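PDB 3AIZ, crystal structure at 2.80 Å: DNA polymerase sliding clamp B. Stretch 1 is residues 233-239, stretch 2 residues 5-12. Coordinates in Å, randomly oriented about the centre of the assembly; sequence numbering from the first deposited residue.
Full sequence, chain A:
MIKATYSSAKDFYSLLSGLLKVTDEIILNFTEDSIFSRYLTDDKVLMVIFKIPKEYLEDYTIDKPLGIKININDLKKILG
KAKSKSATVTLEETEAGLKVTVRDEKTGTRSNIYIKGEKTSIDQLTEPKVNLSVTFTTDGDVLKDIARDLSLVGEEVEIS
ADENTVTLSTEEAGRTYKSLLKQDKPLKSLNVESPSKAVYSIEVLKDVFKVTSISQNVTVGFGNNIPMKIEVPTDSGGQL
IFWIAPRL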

ATOM      1  N   PRO A 233     -12.661   3.944  33.865  1.00 38.11           N
ATOM      2  CA  PRO A 233     -12.919   2.510  34.015  1.00 36.90           C
ATOM      3  C   PRO A 233     -12.915   1.791  32.673  1.00 39.29           C
ATOM      4  O   PRO A 233     -13.222   2.397  31.648  1.00 41.84           O
ATOM      5  CB  PRO A 233     -14.335   2.465  34.604  1.00 34.46           C
ATOM      6  CG  PRO A 233     -14.665   3.880  34.995  1.00 43.07           C
ATOM      7  CD  PRO A 233     -13.881   4.738  34.067  1.00 38.39           C
ATOM      8  N   THR A 234     -12.568   0.508  32.686  1.00 37.69           N
ATOM      9  CA  THR A 234     -12.688  -0.327  31.500  1.00 38.28           C
ATOM     10  C   THR A 234     -13.755  -1.386  31.751  1.00 38.84           C
ATOM     11  O   THR A 234     -14.180  -1.586  32.887  1.00 40.61           O
ATOM     12  CB  THR A 234     -11.356  -1.006  31.138  1.00 39.38           C
ATOM     13  OG1 THR A 234     -10.973  -1.906  32.184  1.00 40.93           O
ATOM     14  CG2 THR A 234     -10.264   0.034  30.942  1.00 36.15           C
ATOM     15  N   ASP A 235     -14.188  -2.061  30.693  1.00 40.86           N
ATOM     16  CA  ASP A 235     -15.244  -3.060  30.816  1.00 44.92           C
ATOM     17  C   ASP A 235     -14.752  -4.342  31.485  1.00 44.12           C
ATOM     18  O   ASP A 235     -15.527  -5.272  31.701  1.00 45.53           O
ATOM     19  CB  ASP A 235     -15.850  -3.379  29.445  1.00 48.50           C
ATOM     20  CG  ASP A 235     -16.662  -2.227  28.883  1.00 59.85           C
ATOM     21  OD1 ASP A 235     -16.966  -1.283  29.645  1.00 59.02           O
ATOM     22  OD2 ASP A 235     -17.000  -2.265  27.680  1.00 66.30           O
ATOM     23  N   SER A 236     -13.466  -4.384  31.816  1.00 40.96           N
ATOM     24  CA  SER A 236     -12.881  -5.575  32.423  1.00 44.08           C
ATOM     25  C   SER A 236     -12.355  -5.322  33.836  1.00 43.36           C
ATOM     26  O   SER A 236     -11.790  -6.218  34.466  1.00 39.67           O
ATOM     27  CB  SER A 236     -11.777  -6.148  31.530  1.00 40.86           C
ATOM     28  OG  SER A 236     -10.836  -5.150  31.180  1.00 38.54           O
ATOM     29  N   GLY A 237     -12.544  -4.101  34.330  1.00 40.19           N
ATOM     30  CA  GLY A 237     -12.157  -3.760  35.687  1.00 37.51           C
ATOM     31  C   GLY A 237     -11.000  -2.783  35.769  1.00 37.52           C
ATOM     32  O   GLY A 237     -11.015  -1.861  36.585  1.00 38.33           O
ATOM     33  N   GLY A 238      -9.993  -2.989  34.927  1.00 37.82           N
ATOM     34  CA  GLY A 238      -8.836  -2.112  34.880  1.00 39.28           C
ATOM     35  C   GLY A 238      -9.247  -0.654  34.905  1.00 40.09           C
ATOM     36  O   GLY A 238     -10.183  -0.250  34.215  1.00 38.95           O
ATOM     37  N   GLN A 239      -8.539   0.144  35.695  1.00 37.09           N
ATOM     38  CA  GLN A 239      -8.972   1.507  35.960  1.00 36.55           C
ATOM     39  C   GLN A 239      -7.834   2.519  35.889  1.00 36.09           C
ATOM     40  O   GLN A 239      -6.754   2.297  36.438  1.00 36.78           O
ATOM     41  CB  GLN A 239      -9.650   1.569  37.332  1.00 39.86           C
ATOM     42  CG  GLN A 239     -10.249   2.915  37.687  1.00 45.55           C
ATOM     43  CD  GLN A 239     -11.065   2.862  38.965  1.00 51.17           C
ATOM     44  OE1 GLN A 239     -11.201   1.805  39.583  1.00 44.61           O
ATOM     45  NE2 GLN A 239     -11.616   4.003  39.365  1.00 52.11           N
TER
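Stretch 2 (5-12) TYSSAKDF

Segments remote in sequence can be joined by a short relay of hydroxyl groups, and the sliding clamp subunit offers a compact example. Residues 233-239 contain a type I turn from Thr234 to Gly237, closed by a weak bond from Gly237 N to Thr234 O (3.3 Å). Tyr6, at the end of a strand, reaches the turn with its hydroxyl, and the chain then passes through Ser7 and Ser8 into a helix starting at Ala9. Ser8 caps that helix, its OG accepting from Asp11 N at 3.1 Å. The CA atoms pair Ser236 with Ser8 (6.3 Å), Thr234 with Asp11 (6.5 Å) and Gly238 with Phe12 (6.7 Å), so the register follows no single parallel or antiparallel course, and just 266 Å² is buried.

Hydrogen bonds dominate the contact and form one continuous chain. Gly238 N donates to Tyr6 OH (2.6 Å), Tyr6 OH donates to Ser236 OG (2.6 Å), and Ser236 OG donates to Asp11 OD2 (2.5 Å), so each hydroxyl both accepts and donates, and the chain ends on a carboxylate.

A few van der Waals approaches surround this relay. Ser236 OG lies 3.4 Å from Ser8 CB, Ser236 CB 3.7 Å from Ser7 OG, and Thr234 CB 3.9 Å from Asp11 CG. At Gly238 a CB would fall 2.6 Å from Tyr6 OH, a clash that the glycine avoids.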

ATOM      1  N   THR A   5      -4.009 -13.071  36.952  1.00 31.99           N
ATOM      2  CA  THR A   5      -4.582 -13.173  35.613  1.00 32.51           C
ATOM      3  C   THR A   5      -5.642 -12.104  35.362  1.00 34.57           C
ATOM      4  O   THR A   5      -6.588 -11.957  36.136  1.00 36.47           O
ATOM      5  CB  THR A   5      -5.203 -14.560  35.371  1.00 34.83           C
ATOM      6  OG1 THR A   5      -4.170 -15.554  35.358  1.00 37.66           O
ATOM      7  CG2 THR A   5      -5.938 -14.588  34.043  1.00 35.89           C
ATOM      8  N   TYR A   6      -5.476 -11.361  34.274  1.00 32.58           N
ATOM      9  CA  TYR A   6      -6.427 -10.326  33.893  1.00 32.28           C
ATOM     10  C   TYR A   6      -7.162 -10.746  32.621  1.00 34.50           C
ATOM     11  O   TYR A   6      -6.565 -11.330  31.719  1.00 35.42           O
ATOM     12  CB  TYR A   6      -5.706  -8.994  33.691  1.00 32.77           C
ATOM     13  CG  TYR A   6      -6.639  -7.821  33.525  1.00 35.70           C
ATOM     14  CD1 TYR A   6      -7.220  -7.212  34.627  1.00 34.11           C
ATOM     15  CD2 TYR A   6      -6.936  -7.321  32.266  1.00 35.72           C
ATOM     16  CE1 TYR A   6      -8.074  -6.138  34.481  1.00 36.79           C
ATOM     17  CE2 TYR A   6      -7.789  -6.248  32.110  1.00 37.70           C
ATOM     18  CZ  TYR A   6      -8.355  -5.661  33.219  1.00 36.20           C
ATOM     19  OH  TYR A   6      -9.203  -4.593  33.065  1.00 36.46           O
ATOM     20  N   SER A   7      -8.454 -10.443  32.551  1.00 35.98           N
ATOM     21  CA  SER A   7      -9.315 -10.996  31.504  1.00 35.71           C
ATOM     22  C   SER A   7      -9.279 -10.253  30.169  1.00 34.67           C
ATOM     23  O   SER A   7      -9.948 -10.657  29.220  1.00 33.88           O
ATOM     24  CB  SER A   7     -10.762 -11.089  31.996  1.00 32.58           C
ATOM     25  OG  SER A   7     -11.326  -9.800  32.160  1.00 36.59           O
ATOM     26  N   SER A   8      -8.507  -9.174  30.086  1.00 34.10           N
ATOM     27  CA  SER A   8      -8.465  -8.393  28.853  1.00 36.74           C
ATOM     28  C   SER A   8      -7.095  -7.793  28.544  1.00 37.35           C
ATOM     29  O   SER A   8      -6.667  -6.832  29.182  1.00 37.91           O
ATOM     30  CB  SER A   8      -9.521  -7.286  28.879  1.00 36.48           C
ATOM     31  OG  SER A   8      -9.443  -6.491  27.709  1.00 39.08           O
ATOM     32  N   ALA A   9      -6.420  -8.362  27.551  1.00 37.93           N
ATOM     33  CA  ALA A   9      -5.141  -7.838  27.098  1.00 36.73           C
ATOM     34  C   ALA A   9      -5.318  -6.449  26.499  1.00 39.27           C
ATOM     35  O   ALA A   9      -4.507  -5.555  26.733  1.00 38.81           O
ATOM     36  CB  ALA A   9      -4.516  -8.779  26.078  1.00 34.48           C
ATOM     37  N   LYS A  10      -6.387  -6.274  25.729  1.00 36.72           N
ATOM     38  CA  LYS A  10      -6.654  -5.004  25.067  1.00 41.59           C
ATOM     39  C   LYS A  10      -6.818  -3.873  26.078  1.00 41.65           C
ATOM     40  O   LYS A  10      -6.164  -2.835  25.970  1.00 41.78           O
ATOM     41  CB  LYS A  10      -7.900  -5.105  24.184  1.00 45.91           C
ATOM     42  CG  LYS A  10      -8.055  -3.952  23.203  1.00 57.84           C
ATOM     43  CD  LYS A  10      -9.376  -4.028  22.448  1.00 68.62           C
ATOM     44  CE  LYS A  10     -10.553  -3.689  23.351  1.00 67.82           C
ATOM     45  NZ  LYS A  10     -10.484  -2.284  23.845  1.00 58.88           N
ATOM     46  N   ASP A  11      -7.690  -4.078  27.059  1.00 41.80           N
ATOM     47  CA  ASP A  11      -7.939  -3.072  28.087  1.00 39.80           C
ATOM     48  C   ASP A  11      -6.673  -2.737  28.870  1.00 40.67           C
ATOM     49  O   ASP A  11      -6.403  -1.571  29.158  1.00 41.09           O
ATOM     50  CB  ASP A  11      -9.052  -3.529  29.032  1.00 36.84           C
ATOM     51  CG  ASP A  11     -10.417  -3.524  28.368  1.00 41.60           C
ATOM     52  OD1 ASP A  11     -10.571  -2.837  27.336  1.00 45.50           O
ATOM     53  OD2 ASP A  11     -11.336  -4.199  28.877  1.00 40.03           O
ATOM     54  N   PHE A  12      -5.899  -3.764  29.203  1.00 39.52           N
ATOM     55  CA  PHE A  12      -4.622  -3.584  29.883  1.00 37.15           C
ATOM     56  C   PHE A  12      -3.725  -2.640  29.083  1.00 40.61           C
ATOM     57  O   PHE A  12      -3.080  -1.752  29.642  1.00 40.72           O
ATOM     58  CB  PHE A  12      -3.928  -4.936  30.061  1.00 38.89           C
ATOM     59  CG  PHE A  12      -2.914  -4.964  31.172  1.00 37.00           C
ATOM     60  CD1 PHE A  12      -2.958  -5.953  32.139  1.00 36.65           C
ATOM     61  CD2 PHE A  12      -1.917  -4.005  31.249  1.00 37.45           C
ATOM     62  CE1 PHE A  12      -2.028  -5.987  33.162  1.00 36.32           C
ATOM     63  CE2 PHE A  12      -0.986  -4.033  32.269  1.00 39.00           C
ATOM     64  CZ  PHE A  12      -1.041  -5.025  33.228  1.00 35.52           C
TER